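Local coordinates for putative alpha-L-fucosidase (Bacteroides thetaiotaomicron, PDB 4H41), which is a putative alpha-L-fucosidase that probably releases L-fucose from host glycans, at residues B[256-259]-B[260-264]; B[227-230]-B[231-235]; B[215-218]-B[219-223]. One frame throughout, in Å; residues are numbered along the deposited sequence.

Overall arrangement
Following the chain from the N terminus, contact 3 comes first: the loop after strand 193-195 runs through 215-218 into the start of helix 219-233. Contact 2 lies further along that same helix, at 227-235, its centre about 18 Å from that of contact 3. After strand 239-243 the chain enters helix 252-266, which carries contact 1. Each contact is a local one within continuous sequence, so none closes a long loop; the three run in series, without nesting or crossing. They are tied through space, since contact 1 touches both others, joining two neighbouring outer helices of the eight-stranded parallel (beta/alpha)8 barrel.

Contact 1 of 3, residues B[256-259]-B[260-264]; sequences FTVN and KKLAD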
# COMPACT_ATOMS: atom_id res chain seq x y z
N PHE B 256 -3.64 24.82 17.87
CA PHE B 256 -3.97 24.28 19.18
C PHE B 256 -4.27 25.36 20.20
O PHE B 256 -5.14 25.17 21.05
CB PHE B 256 -2.85 23.36 19.69
CG PHE B 256 -2.73 22.00 19.02
CD1 PHE B 256 -3.50 21.67 17.90
CD2 PHE B 256 -1.81 21.08 19.47
CE1 PHE B 256 -3.39 20.40 17.31
CE2 PHE B 256 -1.73 19.81 18.89
CZ PHE B 256 -2.50 19.50 17.80
N THR B 257 -3.59 26.51 20.11
CA THR B 257 -3.85 27.63 21.01
C THR B 257 -5.29 28.14 20.81
O THR B 257 -6.03 28.34 21.78
CB THR B 257 -2.83 28.75 20.82
OG1 THR B 257 -1.54 28.24 21.15
CG2 THR B 257 -3.14 29.96 21.70
N VAL B 258 -5.71 28.27 19.55
CA VAL B 258 -7.06 28.70 19.25
C VAL B 258 -8.11 27.65 19.68
O VAL B 258 -9.11 28.02 20.25
CB VAL B 258 -7.20 29.04 17.76
CG1 VAL B 258 -8.62 28.93 17.30
CG2 VAL B 258 -6.62 30.42 17.47
N ASN B 259 -7.88 26.38 19.39
CA ASN B 259 -8.83 25.33 19.74
C ASN B 259 -8.99 25.22 21.29
O ASN B 259 -10.10 25.07 21.77
CB ASN B 259 -8.43 24.00 19.11
CG ASN B 259 -8.64 23.99 17.63
OD1 ASN B 259 -9.32 24.86 17.08
ND2 ASN B 259 -8.07 23.00 16.96
N LYS B 260 -7.93 25.48 22.02
CA LYS B 260 -7.97 25.45 23.49
C LYS B 260 -8.71 26.68 24.03
O LYS B 260 -9.55 26.56 24.93
CB LYS B 260 -6.53 25.32 24.05
CG LYS B 260 -6.42 25.41 25.55
CD LYS B 260 -7.07 24.31 26.31
CE LYS B 260 -6.75 24.51 27.79
NZ LYS B 260 -7.89 24.18 28.65
N LYS B 261 -8.46 27.82 23.43
CA LYS B 261 -9.15 29.08 23.77
C LYS B 261 -10.69 28.94 23.60
O LYS B 261 -11.46 29.34 24.47
CB LYS B 261 -8.63 30.20 22.87
CG LYS B 261 -9.30 31.57 23.17
CD LYS B 261 -8.59 32.72 22.49
CE LYS B 261 -8.48 32.58 21.00
NZ LYS B 261 -8.20 33.89 20.33
N LEU B 262 -11.10 28.39 22.44
CA LEU B 262 -12.53 28.09 22.17
C LEU B 262 -13.12 27.08 23.13
O LEU B 262 -14.20 27.33 23.69
CB LEU B 262 -12.69 27.60 20.74
CG LEU B 262 -12.47 28.65 19.66
CD1 LEU B 262 -12.51 28.04 18.31
CD2 LEU B 262 -13.46 29.75 19.79
N ALA B 263 -12.41 26.00 23.42
CA ALA B 263 -12.90 25.04 24.42
C ALA B 263 -13.11 25.71 25.78
O ALA B 263 -14.15 25.52 26.41
CB ALA B 263 -11.93 23.88 24.56
N ASP B 264 -12.14 26.53 26.20
CA ASP B 264 -12.25 27.23 27.49
C ASP B 264 -13.42 28.21 27.52
O ASP B 264 -14.13 28.28 28.53
CB ASP B 264 -10.96 27.97 27.80
CG ASP B 264 -9.82 27.05 28.19
OD1 ASP B 264 -10.06 25.81 28.35
OD2 ASP B 264 -8.68 27.53 28.28
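Val258 and Leu262, one helical turn apart, supply the apolar part of this contact. Their side chains lie side by side and point the same way, with Val258 CG1 4.1 Å from Leu262 CD1. Val258 CG1 sits anti to the backbone N (chi1 156°), beside the carbonyl carbon, which directs it toward the following turn, where Leu262 lies. Leu262 also leans over the backbone, its CG 3.5 Å from Val258 O.

The main-chain bonds are those of a regular alpha-helix, each from residue i+4 to residue i. Lys260 N donates to Phe256 O, Lys261 N to Thr257 O and Ala263 N to Asn259 O. The straightest joins Leu262 N to Val258 O, 3.0 Å apart with an N-H...O angle of 172°, between the same two residues whose side chains pack.

The ionic part lies within 260-264. The Lys260 chain kinks at its second torsion (65°) and again near its end, bringing NZ to 2.7 Å from Asp264 OD1, a hydrogen-bonded salt bridge between residues four apart. OD1 receives it on its syn lone pair, the side facing OD2. Other polar ends have partners outside 256-264: Asn259 OD1 bonds His222, Lys261 NZ forms a salt bridge with Glu223 OE2, and Thr257 OG1 bonds Asp253 O.

Helix 252-266 is the helix of a beta-alpha-beta unit in the (beta/alpha)8 barrel, following strand 239-243 and preceding strand 269-273. Val258 and Leu262 face helix 219-233, where Val258 meets Val219 and Glu223, and Leu262 meets Trp226 and Phe230. Lys260 and Ala263 touch Cys270 on strand 269-273, while Phe256 packs against Ala299 and Ala300 of helix 290-302.

Contact 2 of 3, residues B[227-230]-B[231-235]; sequences NEIF and DGIHE
Ile233 meets both Ile229 and Phe230 in the C-terminal turns of helix 219-233, one of the outer helices of the (beta/alpha)8 barrel. Ile229 and Ile233 run side by side in the same direction, Ile229 CG2 lying 3.9 Å from Ile233 CD1. The same methyl reaches Phe230 at the ring edge, near its plane, with Ile233 CD1 4.1 Å from Phe230 CD1; these two side chains cross obliquely. The contacts follow from Ile233 CG1 standing between its backbone N and carbonyl carbon (chi1 74°), which turns CD1 back along the helix. Beyond these three, Phe230 packs on Phe242 of strand 239-243 and Ile233 on Phe177 of helix 173-187.

On the solvent side, a water donates both to Glu228 O and to Asp231 OD2, bridging successive turns. Phe230 O takes two backbone donors: His234 N lies 3.0 Å from it, in the carbonyl plane, whereas Ile233 N stands 67° out of that plane. The imidazole of His234 has Glu235 CG above the rim of one face and presents an edge to the same oxygen, His234 CD2 being 3.3 Å from Phe230 O.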
# COMPACT_ATOMS: atom_id res chain seq x y z
N ASN B 227 -16.16 29.19 16.71
CA ASN B 227 -16.80 29.96 17.79
C ASN B 227 -18.31 29.82 17.67
O ASN B 227 -19.01 29.56 18.66
CB ASN B 227 -16.37 31.43 17.71
CG ASN B 227 -16.98 32.26 18.77
OD1 ASN B 227 -16.75 32.01 19.95
ND2 ASN B 227 -17.78 33.24 18.39
N GLU B 228 -18.83 29.91 16.44
CA GLU B 228 -20.27 29.76 16.21
C GLU B 228 -20.74 28.33 16.47
O GLU B 228 -21.82 28.14 17.03
CB GLU B 228 -20.63 30.14 14.76
CG GLU B 228 -20.44 31.61 14.46
CD GLU B 228 -21.02 32.08 13.14
OE1 GLU B 228 -22.25 31.93 12.95
OE2 GLU B 228 -20.26 32.63 12.32
N ILE B 229 -19.97 27.35 16.04
CA ILE B 229 -20.36 25.95 16.23
C ILE B 229 -20.37 25.63 17.70
O ILE B 229 -21.38 25.13 18.19
CB ILE B 229 -19.47 24.98 15.41
CG1 ILE B 229 -19.73 25.19 13.93
CG2 ILE B 229 -19.73 23.54 15.80
CD1 ILE B 229 -18.58 24.77 13.06
N PHE B 230 -19.27 25.93 18.42
CA PHE B 230 -19.20 25.63 19.85
C PHE B 230 -20.28 26.37 20.65
O PHE B 230 -20.90 25.74 21.49
CB PHE B 230 -17.84 25.86 20.42
CG PHE B 230 -16.76 24.94 19.90
CD1 PHE B 230 -17.04 23.61 19.57
CD2 PHE B 230 -15.48 25.39 19.72
CE1 PHE B 230 -16.03 22.77 19.11
CE2 PHE B 230 -14.49 24.55 19.22
CZ PHE B 230 -14.77 23.24 18.97
N ASP B 231 -20.62 27.61 20.27
CA ASP B 231 -21.72 28.35 20.89
C ASP B 231 -23.03 27.57 20.79
O ASP B 231 -23.80 27.53 21.76
CB ASP B 231 -21.87 29.74 20.25
CG ASP B 231 -22.92 30.59 20.94
OD1 ASP B 231 -22.81 30.77 22.17
OD2 ASP B 231 -23.91 30.94 20.30
N GLY B 232 -23.28 26.95 19.64
CA GLY B 232 -24.49 26.18 19.41
C GLY B 232 -24.54 24.79 20.02
O GLY B 232 -25.63 24.32 20.33
N ILE B 233 -23.40 24.14 20.23
CA ILE B 233 -23.42 22.71 20.65
C ILE B 233 -22.88 22.41 22.03
O ILE B 233 -23.03 21.26 22.46
CB ILE B 233 -22.63 21.86 19.61
CG1 ILE B 233 -21.08 22.04 19.70
CG2 ILE B 233 -23.12 22.15 18.19
CD1 ILE B 233 -20.23 21.11 18.86
N HIS B 234 -22.19 23.33 22.70
CA HIS B 234 -21.49 23.01 23.94
C HIS B 234 -22.38 22.46 25.07
O HIS B 234 -21.84 21.81 25.96
CB HIS B 234 -20.71 24.23 24.48
CG HIS B 234 -21.58 25.28 25.07
ND1 HIS B 234 -21.83 25.32 26.43
CD2 HIS B 234 -22.26 26.28 24.48
CE1 HIS B 234 -22.65 26.35 26.62
NE2 HIS B 234 -22.92 26.97 25.48
N GLU B 235 -23.68 22.70 25.06
CA GLU B 235 -24.52 22.20 26.15
C GLU B 235 -24.72 20.70 26.07
O GLU B 235 -25.00 20.09 27.09
CB GLU B 235 -25.85 22.92 26.25
CG GLU B 235 -25.66 24.37 26.65
CD GLU B 235 -26.92 25.16 26.99
OE1 GLU B 235 -27.96 24.54 27.30
OE2 GLU B 235 -26.85 26.41 26.96
O HOH W 1 -24.25 29.32 17.57

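Contact 3 of 3, residues B[215-218]-B[219-223]; sequences DAVS and VQQHE
His222, in the first turn of helix 219-233 behind a serine N-cap, touches Val217 and Ser218 through its CB, while its imidazole reaches into an aromatic cluster: Phe255 meets it edge-to-face, and the rings of Trp226 and Phe242 meet it at oblique angles. NE2 is hydrogen-bonded to Asn259 of helix 252-266. The amide of Gln220 bends back, bringing OE1 to 3.6 Å from Ser218 CB.

The capping residue, Ser218, starts this helix of the (beta/alpha)8 barrel. Ser218 OG stands between its own backbone N and carbonyl carbon (chi1 69°), a position from which it accepts Gln221 N at 2.9 Å, the N-H...O angle being 162°. Ser218 O takes His222 N, 3.0 Å away, as the first turn's i to i+4 bond. Replacing Ser218 by an alanine would probably leave Gln221 N without its capping acceptor and let the first turn fray.

Val217, just before the cap, points toward the helix and crosses Gln221 at about a right angle, with Val217 CG2 3.9 Å from Gln221 CB. Its backbone is hydrogen-bonded to Asp200, which joins the end of this connection to its earlier part, soon after strand 193-195. The other branch of this valine completes the packing, Val217 CG1 lying 4.2 Å from His222 CB.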
# COMPACT_ATOMS: atom_id res chain seq x y z
N ASP B 215 -4.91 27.29 -0.43
CA ASP B 215 -6.05 28.03 0.16
C ASP B 215 -6.54 27.36 1.47
O ASP B 215 -7.75 27.25 1.74
CB ASP B 215 -7.19 28.20 -0.86
CG ASP B 215 -7.88 26.92 -1.27
OD1 ASP B 215 -7.22 25.85 -1.26
OD2 ASP B 215 -9.10 26.98 -1.59
N ALA B 216 -5.58 26.98 2.32
CA ALA B 216 -5.89 26.41 3.62
C ALA B 216 -6.59 27.48 4.45
O ALA B 216 -6.36 28.68 4.26
CB ALA B 216 -4.60 25.98 4.30
N VAL B 217 -7.46 27.06 5.36
CA VAL B 217 -8.17 28.01 6.20
C VAL B 217 -7.18 28.80 7.07
O VAL B 217 -6.20 28.25 7.58
CB VAL B 217 -9.25 27.29 7.05
CG1 VAL B 217 -8.63 26.42 8.16
CG2 VAL B 217 -10.24 28.30 7.64
N SER B 218 -7.46 30.08 7.28
CA SER B 218 -6.64 30.88 8.20
C SER B 218 -7.04 30.54 9.63
O SER B 218 -8.15 30.06 9.88
CB SER B 218 -6.86 32.37 7.94
OG SER B 218 -8.17 32.74 8.33
N VAL B 219 -6.15 30.80 10.57
CA VAL B 219 -6.47 30.60 11.99
C VAL B 219 -7.68 31.46 12.36
O VAL B 219 -8.55 31.01 13.09
CB VAL B 219 -5.27 30.98 12.89
CG1 VAL B 219 -5.68 31.02 14.35
CG2 VAL B 219 -4.14 30.00 12.71
N GLN B 220 -7.73 32.71 11.84
CA GLN B 220 -8.79 33.66 12.13
C GLN B 220 -10.15 33.17 11.66
O GLN B 220 -11.13 33.27 12.41
CB GLN B 220 -8.48 35.04 11.51
CG GLN B 220 -7.20 35.69 12.06
CD GLN B 220 -5.91 35.40 11.29
OE1 GLN B 220 -5.64 34.28 10.80
NE2 GLN B 220 -5.01 36.39 11.23
N GLN B 221 -10.23 32.65 10.43
CA GLN B 221 -11.51 32.14 9.89
C GLN B 221 -11.93 30.85 10.58
O GLN B 221 -13.11 30.66 10.85
CB GLN B 221 -11.40 31.93 8.37
CG GLN B 221 -12.73 31.70 7.66
CD GLN B 221 -13.74 32.81 7.83
OE1 GLN B 221 -13.41 33.99 7.96
NE2 GLN B 221 -15.01 32.45 7.87
N HIS B 222 -10.98 29.98 10.89
CA HIS B 222 -11.25 28.76 11.64
C HIS B 222 -11.86 29.12 13.00
O HIS B 222 -12.87 28.58 13.37
CB HIS B 222 -9.96 27.97 11.82
CG HIS B 222 -10.06 26.78 12.72
ND1 HIS B 222 -10.46 25.54 12.24
CD2 HIS B 222 -9.77 26.68 14.04
CE1 HIS B 222 -10.41 24.73 13.28
NE2 HIS B 222 -10.01 25.37 14.39
N GLU B 223 -11.27 30.11 13.70
CA GLU B 223 -11.78 30.51 15.02
C GLU B 223 -13.19 31.09 14.89
O GLU B 223 -14.06 30.84 15.73
CB GLU B 223 -10.85 31.52 15.68
CG GLU B 223 -11.33 31.96 17.05
CD GLU B 223 -10.39 32.91 17.77
OE1 GLU B 223 -9.30 33.19 17.24
OE2 GLU B 223 -10.79 33.44 18.83